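Local coordinates for protein putative oxidoreductase (Salmonella enterica subsp. enterica serovar Typhimurium, PDB 3NX4) that binds NADP and probably reduces acryloyl-CoA with NADPH, as a medium-chain dehydrogenase/reductase of the YhdH type, at residues A127-A131 with G158-A163; C134-L138 with C236-C240; G148-G154 with W212-T218. All coordinates share one frame; numbering follows the deposited sequence.

Contact 1 of 3, residues A127-A131 with G158-A163. With NAP (NADP nicotinamide-adenine-dinucleotide phosphate), chain C.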
# COMPACT_ATOMS: atom_id res chain seq x y z
N ALA A 127 3.69 -16.20 13.92
CA ALA A 127 3.61 -14.83 14.40
C ALA A 127 4.92 -14.09 14.17
O ALA A 127 4.94 -12.99 13.62
CB ALA A 127 3.25 -14.80 15.91
N GLY A 128 6.02 -14.69 14.62
CA GLY A 128 7.33 -14.07 14.50
C GLY A 128 7.84 -14.02 13.07
O GLY A 128 8.47 -13.05 12.66
N PHE A 129 7.58 -15.07 12.30
CA PHE A 129 7.93 -15.09 10.89
C PHE A 129 7.22 -13.94 10.17
O PHE A 129 7.83 -13.20 9.40
CB PHE A 129 7.54 -16.46 10.30
CG PHE A 129 7.68 -16.57 8.81
CD1 PHE A 129 8.93 -16.80 8.23
CD2 PHE A 129 6.56 -16.52 7.99
CE1 PHE A 129 9.05 -16.93 6.85
CE2 PHE A 129 6.68 -16.66 6.60
CZ PHE A 129 7.93 -16.86 6.03
N THR A 130 5.93 -13.76 10.47
CA THR A 130 5.16 -12.63 9.98
C THR A 130 5.73 -11.25 10.41
O THR A 130 5.79 -10.32 9.61
CB THR A 130 3.70 -12.75 10.45
OG1 THR A 130 3.16 -13.99 9.97
CG2 THR A 130 2.85 -11.60 9.90
N ALA A 131 6.11 -11.11 11.67
CA ALA A 131 6.69 -9.85 12.12
C ALA A 131 7.93 -9.54 11.29
O ALA A 131 8.18 -8.38 10.91
CB ALA A 131 7.07 -9.92 13.58
N GLY A 158 1.44 -11.93 19.72
CA GLY A 158 2.55 -12.67 19.13
C GLY A 158 3.34 -11.93 18.06
O GLY A 158 4.58 -11.83 18.12
N VAL A 159 2.65 -11.45 17.04
CA VAL A 159 3.32 -10.70 15.97
C VAL A 159 3.89 -9.39 16.57
O VAL A 159 5.05 -9.02 16.33
CB VAL A 159 2.34 -10.36 14.82
CG1 VAL A 159 2.99 -9.40 13.81
CG2 VAL A 159 1.86 -11.64 14.10
N GLY A 160 3.07 -8.71 17.36
CA GLY A 160 3.46 -7.44 17.95
C GLY A 160 4.68 -7.52 18.84
O GLY A 160 5.57 -6.68 18.77
N SER A 161 4.75 -8.54 19.69
CA SER A 161 5.90 -8.69 20.58
C SER A 161 7.18 -8.86 19.77
O SER A 161 8.20 -8.24 20.06
CB SER A 161 5.72 -9.89 21.52
OG SER A 161 4.67 -9.67 22.44
N THR A 162 7.11 -9.73 18.76
CA THR A 162 8.28 -10.00 17.93
C THR A 162 8.69 -8.73 17.19
O THR A 162 9.88 -8.39 17.12
CB THR A 162 8.03 -11.14 16.92
OG1 THR A 162 7.34 -12.22 17.56
CG2 THR A 162 9.35 -11.65 16.34
N ALA A 163 7.70 -8.03 16.67
CA ALA A 163 7.95 -6.79 15.92
C ALA A 163 8.67 -5.74 16.77
O ALA A 163 9.62 -5.09 16.32
CB ALA A 163 6.63 -6.22 15.40
PA NAP C . -2.48 -12.02 19.13
O1A NAP C . -1.33 -12.60 19.84
O2A NAP C . -3.83 -12.36 19.62
O5B NAP C . -2.31 -10.43 19.01
C5B NAP C . -3.42 -9.66 18.65
C4B NAP C . -3.33 -8.41 19.51
O4B NAP C . -4.28 -7.48 19.06
C3B NAP C . -3.65 -8.68 20.98
O3B NAP C . -2.47 -8.95 21.71
C2B NAP C . -4.27 -7.38 21.44
O2B NAP C . -3.22 -6.54 21.85
C1B NAP C . -4.85 -6.79 20.16
N9A NAP C . -6.31 -6.98 20.09
C8A NAP C . -7.02 -8.13 20.34
N7A NAP C . -8.33 -7.87 20.12
C5A NAP C . -8.46 -6.59 19.72
C6A NAP C . -9.56 -5.81 19.37
N6A NAP C . -10.79 -6.32 19.39
N1A NAP C . -9.36 -4.51 18.99
C2A NAP C . -8.09 -3.97 18.96
N3A NAP C . -7.00 -4.74 19.32
C4A NAP C . -7.19 -6.02 19.69
O3 NAP C . -2.43 -12.47 17.58
PN NAP C . -1.17 -12.77 16.64
O1N NAP C . -0.92 -14.22 16.56
O2N NAP C . -0.08 -11.87 17.10
O5D NAP C . -1.78 -12.24 15.25
C5D NAP C . -2.12 -10.88 15.13
C4D NAP C . -3.00 -10.68 13.91
O4D NAP C . -2.24 -10.98 12.76
C3D NAP C . -4.18 -11.64 13.90
O3D NAP C . -5.30 -10.98 13.35
C2D NAP C . -3.75 -12.76 12.98
O2D NAP C . -4.85 -13.35 12.33
C1D NAP C . -2.88 -11.99 12.01
N1N NAP C . -1.86 -12.80 11.33
C2N NAP C . -1.92 -12.91 9.97
C3N NAP C . -0.98 -13.65 9.27
C7N NAP C . -0.79 -13.30 7.82
O7N NAP C . -0.42 -14.29 6.89
N7N NAP C . -0.98 -12.04 7.44
C4N NAP C . 0.05 -14.28 9.97
C5N NAP C . 0.10 -14.16 11.36
C6N NAP C . -0.86 -13.41 12.04
P2B NAP C . -3.42 -5.50 23.08
O1X NAP C . -2.04 -5.03 23.48
O2X NAP C . -4.25 -4.32 22.62
O3X NAP C . -4.09 -6.23 24.20
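Val159 presses its two methyls against helix 127-131 at the dinucleotide-binding end of the Rossmann fold: CG2 lies 3.4 Å from Ala127 O, and CG1 reaches the methyl of Ala131. The valine has CG1 anti to its backbone N (chi1 172°), which leaves CG2 on the N side, facing both Ala127 and the cofactor. One turn further on, Ala131 drops its CB onto the other helix, 3.5 Å from Val159 O, and also meets Thr162 CB and the CB of Ala163. Gly128, with no side chain of its own, lets Thr162 come over its CA. Such small residues allow the two helix axes to approach to 7.7 Å while crossing at -52°.

Helix 158-163 begins at the pyrophosphate of NADP. Its first-turn amides point at the phosphates, Gly158 N bonding O1A at 2.9 Å and Val159 N bonding O2N at 2.8 Å, the latter almost straight at 174°; the helix dipole would be expected to add to this grip. On the neighbouring helix, Thr130 puts its hydroxyl 3.1 Å from C4N of the nicotinamide, while that same OG1 is hydrogen-bonded to Thr126 O one turn back. Ser267, another cofactor-binding residue, lies next to this side chain. Within the interface, Thr162 turns its hydroxyl back into its own helix, where OG1 donates to Gly158 O at 2.8 Å.

Contact 2 of 3, residues C134-L138 with C236-C240. With NAP (NADP nicotinamide-adenine-dinucleotide phosphate), chain C.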
# COMPACT_ATOMS: atom_id res chain seq x y z
N CYS A 134 7.09 -8.23 8.00
CA CYS A 134 6.62 -6.84 8.10
C CYS A 134 7.78 -5.89 8.21
O CYS A 134 7.81 -4.85 7.57
CB CYS A 134 5.70 -6.65 9.31
SG CYS A 134 4.09 -7.44 9.14
N VAL A 135 8.76 -6.25 9.03
CA VAL A 135 9.97 -5.45 9.13
C VAL A 135 10.67 -5.35 7.75
O VAL A 135 11.15 -4.29 7.35
CB VAL A 135 10.91 -6.04 10.18
CG1 VAL A 135 12.28 -5.39 10.12
CG2 VAL A 135 10.28 -5.89 11.59
N MSE A 136 10.71 -6.45 7.02
CA MSE A 136 11.35 -6.44 5.71
C MSE A 136 10.60 -5.53 4.71
O MSE A 136 11.22 -4.88 3.86
CB MSE A 136 11.49 -7.87 5.18
CG MSE A 136 12.59 -8.63 5.91
SE MSE A 136 12.54 -10.58 5.54
CE MSE A 136 12.78 -10.55 3.63
N ALA A 137 9.28 -5.48 4.83
CA ALA A 137 8.46 -4.56 4.03
C ALA A 137 8.81 -3.10 4.31
O ALA A 137 8.92 -2.30 3.38
CB ALA A 137 6.98 -4.82 4.28
N LEU A 138 8.96 -2.74 5.58
CA LEU A 138 9.37 -1.38 5.92
C LEU A 138 10.73 -1.07 5.30
O LEU A 138 10.94 0.01 4.74
CB LEU A 138 9.44 -1.20 7.44
CG LEU A 138 8.11 -1.31 8.20
CD1 LEU A 138 8.33 -0.92 9.67
CD2 LEU A 138 7.05 -0.43 7.59
N CYS A 236 5.30 4.11 5.36
CA CYS A 236 4.81 2.78 4.97
C CYS A 236 4.16 2.04 6.13
O CYS A 236 4.72 1.94 7.22
CB CYS A 236 5.97 1.93 4.42
SG CYS A 236 5.49 0.21 3.96
N VAL A 237 2.98 1.49 5.88
CA VAL A 237 2.35 0.60 6.84
C VAL A 237 2.41 -0.83 6.33
O VAL A 237 1.93 -1.12 5.23
CB VAL A 237 0.86 0.94 7.03
CG1 VAL A 237 0.25 -0.03 8.07
CG2 VAL A 237 0.69 2.38 7.47
N ALA A 238 3.00 -1.73 7.12
CA ALA A 238 2.93 -3.16 6.84
C ALA A 238 1.74 -3.74 7.62
O ALA A 238 1.72 -3.69 8.85
CB ALA A 238 4.25 -3.87 7.23
N ALA A 239 0.74 -4.24 6.91
CA ALA A 239 -0.48 -4.71 7.55
C ALA A 239 -0.58 -6.22 7.42
O ALA A 239 -0.46 -6.77 6.32
CB ALA A 239 -1.70 -4.05 6.89
N CYS A 240 -0.82 -6.91 8.54
CA CYS A 240 -0.89 -8.36 8.51
C CYS A 240 -2.08 -8.94 9.28
O CYS A 240 -2.28 -10.15 9.27
CB CYS A 240 0.41 -8.96 9.05
SG CYS A 240 0.59 -8.70 10.86
PA NAP C . -2.48 -12.02 19.13
O1A NAP C . -1.33 -12.60 19.84
O2A NAP C . -3.83 -12.36 19.62
O5B NAP C . -2.31 -10.43 19.01
C5B NAP C . -3.42 -9.66 18.65
C4B NAP C . -3.33 -8.41 19.51
O4B NAP C . -4.28 -7.48 19.06
C3B NAP C . -3.65 -8.68 20.98
O3B NAP C . -2.47 -8.95 21.71
C2B NAP C . -4.27 -7.38 21.44
O2B NAP C . -3.22 -6.54 21.85
C1B NAP C . -4.85 -6.79 20.16
N9A NAP C . -6.31 -6.98 20.09
C8A NAP C . -7.02 -8.13 20.34
N7A NAP C . -8.33 -7.87 20.12
C5A NAP C . -8.46 -6.59 19.72
C6A NAP C . -9.56 -5.81 19.37
N6A NAP C . -10.79 -6.32 19.39
N1A NAP C . -9.36 -4.51 18.99
C2A NAP C . -8.09 -3.97 18.96
N3A NAP C . -7.00 -4.74 19.32
C4A NAP C . -7.19 -6.02 19.69
O3 NAP C . -2.43 -12.47 17.58
PN NAP C . -1.17 -12.77 16.64
O1N NAP C . -0.92 -14.22 16.56
O2N NAP C . -0.08 -11.87 17.10
O5D NAP C . -1.78 -12.24 15.25
C5D NAP C . -2.12 -10.88 15.13
C4D NAP C . -3.00 -10.68 13.91
O4D NAP C . -2.24 -10.98 12.76
C3D NAP C . -4.18 -11.64 13.90
O3D NAP C . -5.30 -10.98 13.35
C2D NAP C . -3.75 -12.76 12.98
O2D NAP C . -4.85 -13.35 12.33
C1D NAP C . -2.88 -11.99 12.01
N1N NAP C . -1.86 -12.80 11.33
C2N NAP C . -1.92 -12.91 9.97
C3N NAP C . -0.98 -13.65 9.27
C7N NAP C . -0.79 -13.30 7.82
O7N NAP C . -0.42 -14.29 6.89
N7N NAP C . -0.98 -12.04 7.44
C4N NAP C . 0.05 -14.28 9.97
C5N NAP C . 0.10 -14.16 11.36
C6N NAP C . -0.86 -13.41 12.04
P2B NAP C . -3.42 -5.50 23.08
O1X NAP C . -2.04 -5.03 23.48
O2X NAP C . -4.25 -4.32 22.62
O3X NAP C . -4.09 -6.23 24.20
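This is a buried, apolar helix-on-sheet contact within the Rossmann domain, where the last part of helix 118-140 packs over strand 235-239 of the six-stranded parallel sheet. The helix runs nearly antiparallel to the strand, at 159°, with the two axes 7.9 Å apart. Every second strand residue, Cys236 and Ala238, turns its CB up to the helix, whereas Val237 points the other way and touches Leu262 of strand 261-264.

Ala238 is the central point of the contact. Its methyl sits beneath the first turn of the segment, with its CB 3.8 Å from Cys134 CB and 4.1 Å from Ala137 CB, and it also approaches the carbonyl O of Cys134. Toward the start of the strand, Leu138 reaches down with one branch of its fork: CD2 comes to 3.3 Å from Cys236 O and packs against the sulfur of the same cysteine. That sulfur is carried anti to the backbone N (chi1 178°), which brings it alongside the leucine methyl. Ile216 of the adjacent strand continues the apolar layer, touching both Cys134 and Leu138.

At the other end the strand gives way to the cofactor-binding loop. The carboxamide N7N of NADP donates to Cys240 O, although the position of this oxygen is less certain. The side chain of Cys240 faces the helix as well as the cofactor: its CB is 3.7 Å from N7N and 4.0 Å from Cys134 SG, and the two thiol sulfurs, Cys134 SG and Cys240 SG, approach to 4.1 Å without forming a disulfide.

Contact 3 of 3, residues G148-G154 with W212-T218. With NAP (NADP nicotinamide-adenine-dinucleotide phosphate), chain C.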
# COMPACT_ATOMS: atom_id res chain seq x y z
N GLY A 148 12.44 8.15 11.46
CA GLY A 148 11.39 8.50 12.40
C GLY A 148 10.84 7.31 13.14
O GLY A 148 11.34 6.20 13.02
N GLU A 149 9.77 7.53 13.90
CA GLU A 149 9.25 6.54 14.83
C GLU A 149 8.41 5.49 14.11
O GLU A 149 7.71 5.80 13.15
CB GLU A 149 8.42 7.27 15.90
CG GLU A 149 8.01 6.44 17.08
CD GLU A 149 7.44 7.31 18.22
OE1 GLU A 149 7.46 8.56 18.10
OE2 GLU A 149 6.98 6.74 19.23
N VAL A 150 8.48 4.24 14.56
CA VAL A 150 7.64 3.18 14.00
C VAL A 150 6.61 2.69 15.03
O VAL A 150 6.96 2.34 16.16
CB VAL A 150 8.51 2.02 13.53
CG1 VAL A 150 7.65 0.83 13.06
CG2 VAL A 150 9.44 2.49 12.40
N VAL A 151 5.33 2.69 14.65
CA VAL A 151 4.28 2.25 15.57
C VAL A 151 3.89 0.78 15.32
O VAL A 151 3.79 0.35 14.16
CB VAL A 151 3.04 3.18 15.53
CG1 VAL A 151 2.42 3.20 14.17
CG2 VAL A 151 2.01 2.77 16.60
N VAL A 152 3.69 0.03 16.40
CA VAL A 152 3.25 -1.37 16.31
C VAL A 152 1.93 -1.46 17.06
O VAL A 152 1.86 -1.10 18.22
CB VAL A 152 4.27 -2.34 17.01
CG1 VAL A 152 3.78 -3.81 16.95
CG2 VAL A 152 5.65 -2.21 16.39
N THR A 153 0.88 -1.93 16.39
CA THR A 153 -0.43 -2.06 17.01
C THR A 153 -0.63 -3.52 17.45
O THR A 153 0.17 -4.38 17.09
CB THR A 153 -1.56 -1.62 16.04
OG1 THR A 153 -1.60 -2.50 14.91
CG2 THR A 153 -1.31 -0.18 15.54
N GLY A 154 -1.65 -3.78 18.26
CA GLY A 154 -1.78 -5.09 18.89
C GLY A 154 -0.45 -5.55 19.47
O GLY A 154 -0.08 -6.71 19.36
N TRP A 212 4.20 9.00 12.21
CA TRP A 212 4.94 7.75 12.05
C TRP A 212 5.68 7.63 10.71
O TRP A 212 5.09 7.87 9.67
CB TRP A 212 3.99 6.54 12.15
CG TRP A 212 2.93 6.67 13.20
CD1 TRP A 212 1.58 6.71 13.00
CD2 TRP A 212 3.14 6.78 14.61
NE1 TRP A 212 0.92 6.84 14.21
CE2 TRP A 212 1.86 6.88 15.22
CE3 TRP A 212 4.27 6.82 15.43
CZ2 TRP A 212 1.69 7.02 16.60
CZ3 TRP A 212 4.09 6.94 16.82
CH2 TRP A 212 2.81 7.04 17.38
N ALA A 213 6.94 7.20 10.75
CA ALA A 213 7.67 6.88 9.52
C ALA A 213 7.23 5.52 8.98
O ALA A 213 7.16 5.30 7.77
CB ALA A 213 9.18 6.88 9.77
N GLY A 214 6.92 4.60 9.88
CA GLY A 214 6.51 3.26 9.51
C GLY A 214 5.50 2.72 10.52
O GLY A 214 5.31 3.27 11.61
N ALA A 215 4.85 1.62 10.15
CA ALA A 215 3.92 0.99 11.07
C ALA A 215 3.78 -0.48 10.75
O ALA A 215 3.85 -0.89 9.60
CB ALA A 215 2.55 1.69 11.05
N ILE A 216 3.58 -1.27 11.79
CA ILE A 216 3.29 -2.68 11.63
C ILE A 216 1.94 -2.87 12.30
O ILE A 216 1.81 -2.68 13.52
CB ILE A 216 4.38 -3.55 12.29
CG1 ILE A 216 5.73 -3.31 11.60
CG2 ILE A 216 3.99 -5.03 12.26
CD1 ILE A 216 6.87 -4.25 12.04
N ASP A 217 0.92 -3.20 11.51
CA ASP A 217 -0.44 -3.30 12.02
C ASP A 217 -0.97 -4.72 12.06
O ASP A 217 -0.92 -5.44 11.06
CB ASP A 217 -1.41 -2.45 11.21
CG ASP A 217 -2.85 -2.59 11.72
OD1 ASP A 217 -3.14 -2.14 12.86
OD2 ASP A 217 -3.67 -3.18 10.99
N THR A 218 -1.46 -5.12 13.23
CA THR A 218 -2.03 -6.43 13.44
C THR A 218 -3.52 -6.36 13.80
O THR A 218 -4.14 -7.38 14.02
CB THR A 218 -1.32 -7.13 14.61
OG1 THR A 218 -1.69 -6.49 15.83
CG2 THR A 218 0.19 -7.06 14.44
PA NAP C . -2.48 -12.02 19.13
O1A NAP C . -1.33 -12.60 19.84
O2A NAP C . -3.83 -12.36 19.62
O5B NAP C . -2.31 -10.43 19.01
C5B NAP C . -3.42 -9.66 18.65
C4B NAP C . -3.33 -8.41 19.51
O4B NAP C . -4.28 -7.48 19.06
C3B NAP C . -3.65 -8.68 20.98
O3B NAP C . -2.47 -8.95 21.71
C2B NAP C . -4.27 -7.38 21.44
O2B NAP C . -3.22 -6.54 21.85
C1B NAP C . -4.85 -6.79 20.16
N9A NAP C . -6.31 -6.98 20.09
C8A NAP C . -7.02 -8.13 20.34
N7A NAP C . -8.33 -7.87 20.12
C5A NAP C . -8.46 -6.59 19.72
C6A NAP C . -9.56 -5.81 19.37
N6A NAP C . -10.79 -6.32 19.39
N1A NAP C . -9.36 -4.51 18.99
C2A NAP C . -8.09 -3.97 18.96
N3A NAP C . -7.00 -4.74 19.32
C4A NAP C . -7.19 -6.02 19.69
O3 NAP C . -2.43 -12.47 17.58
PN NAP C . -1.17 -12.77 16.64
O1N NAP C . -0.92 -14.22 16.56
O2N NAP C . -0.08 -11.87 17.10
O5D NAP C . -1.78 -12.24 15.25
C5D NAP C . -2.12 -10.88 15.13
C4D NAP C . -3.00 -10.68 13.91
O4D NAP C . -2.24 -10.98 12.76
C3D NAP C . -4.18 -11.64 13.90
O3D NAP C . -5.30 -10.98 13.35
C2D NAP C . -3.75 -12.76 12.98
O2D NAP C . -4.85 -13.35 12.33
C1D NAP C . -2.88 -11.99 12.01
N1N NAP C . -1.86 -12.80 11.33
C2N NAP C . -1.92 -12.91 9.97
C3N NAP C . -0.98 -13.65 9.27
C7N NAP C . -0.79 -13.30 7.82
O7N NAP C . -0.42 -14.29 6.89
N7N NAP C . -0.98 -12.04 7.44
C4N NAP C . 0.05 -14.28 9.97
C5N NAP C . 0.10 -14.16 11.36
C6N NAP C . -0.86 -13.41 12.04
P2B NAP C . -3.42 -5.50 23.08
O1X NAP C . -2.04 -5.03 23.48
O2X NAP C . -4.25 -4.32 22.62
O3X NAP C . -4.09 -6.23 24.20
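Val151 lays its CG1 methyl over the face of the Trp212 indole, 3.6 Å from the centroid of the five-membered ring and only 8° off its normal, a clear CH-pi contact. The same methyl is pressed tightly against Ala215 CB at 3.5 Å. It is placed there by a chi1 of 61°, which sets CG1 between the backbone N and the carbonyl carbon. At the ring's edge the extended Glu149 runs alongside, its carboxylate almost perpendicular to the indole and salt-bridged to Arg194, while Trp212 NE1 bonds Gln230.

Strands 150-152 and 214-217 are parallel neighbours at the middle of the Rossmann sheet, in register from Val150 with Gly214 to Val152 with Ile216. Val151 uses both backbone groups, its N bonding Gly214 O and its O accepting from Ile216 N. On the face opposite Val151, Val152 and Ile216 lie under helices 158-169 and 118-140.

At the C-terminal ends of the strands side chains join the bonding. Thr153 OG1 donates to Asp217 OD1 at 2.6 Å, meeting it from above the carboxylate plane, and accepts from Thr218 N at 3.1 Å. Thr218 OG1 in turn donates to Thr153 O, beside Gly154, whose CA lies 3.5 Å from O4B of NADP.

Overall arrangement
The three contacts form one continuous part of the Rossmann domain along the cofactor. Contacts 1 and 2 share helix 118-140, and their centres are 11 Å apart; they meet where Thr130 CG2 packs on Cys240 CB at 3.7 Å. Contact 3 adds the next two strands of the same sheet, its centre 9 Å from that of contact 2, and Ala238 N reaches Ala215 O at 2.8 Å, a probable hydrogen bond between neighbouring strands. Contacts 1 and 3 join through Val159 CG1 and Thr218 CG2, 3.7 Å apart. All three reach NADP: contact 1 at the pyrophosphate and nicotinamide, contact 2 at the carboxamide, contact 3 at the two riboses.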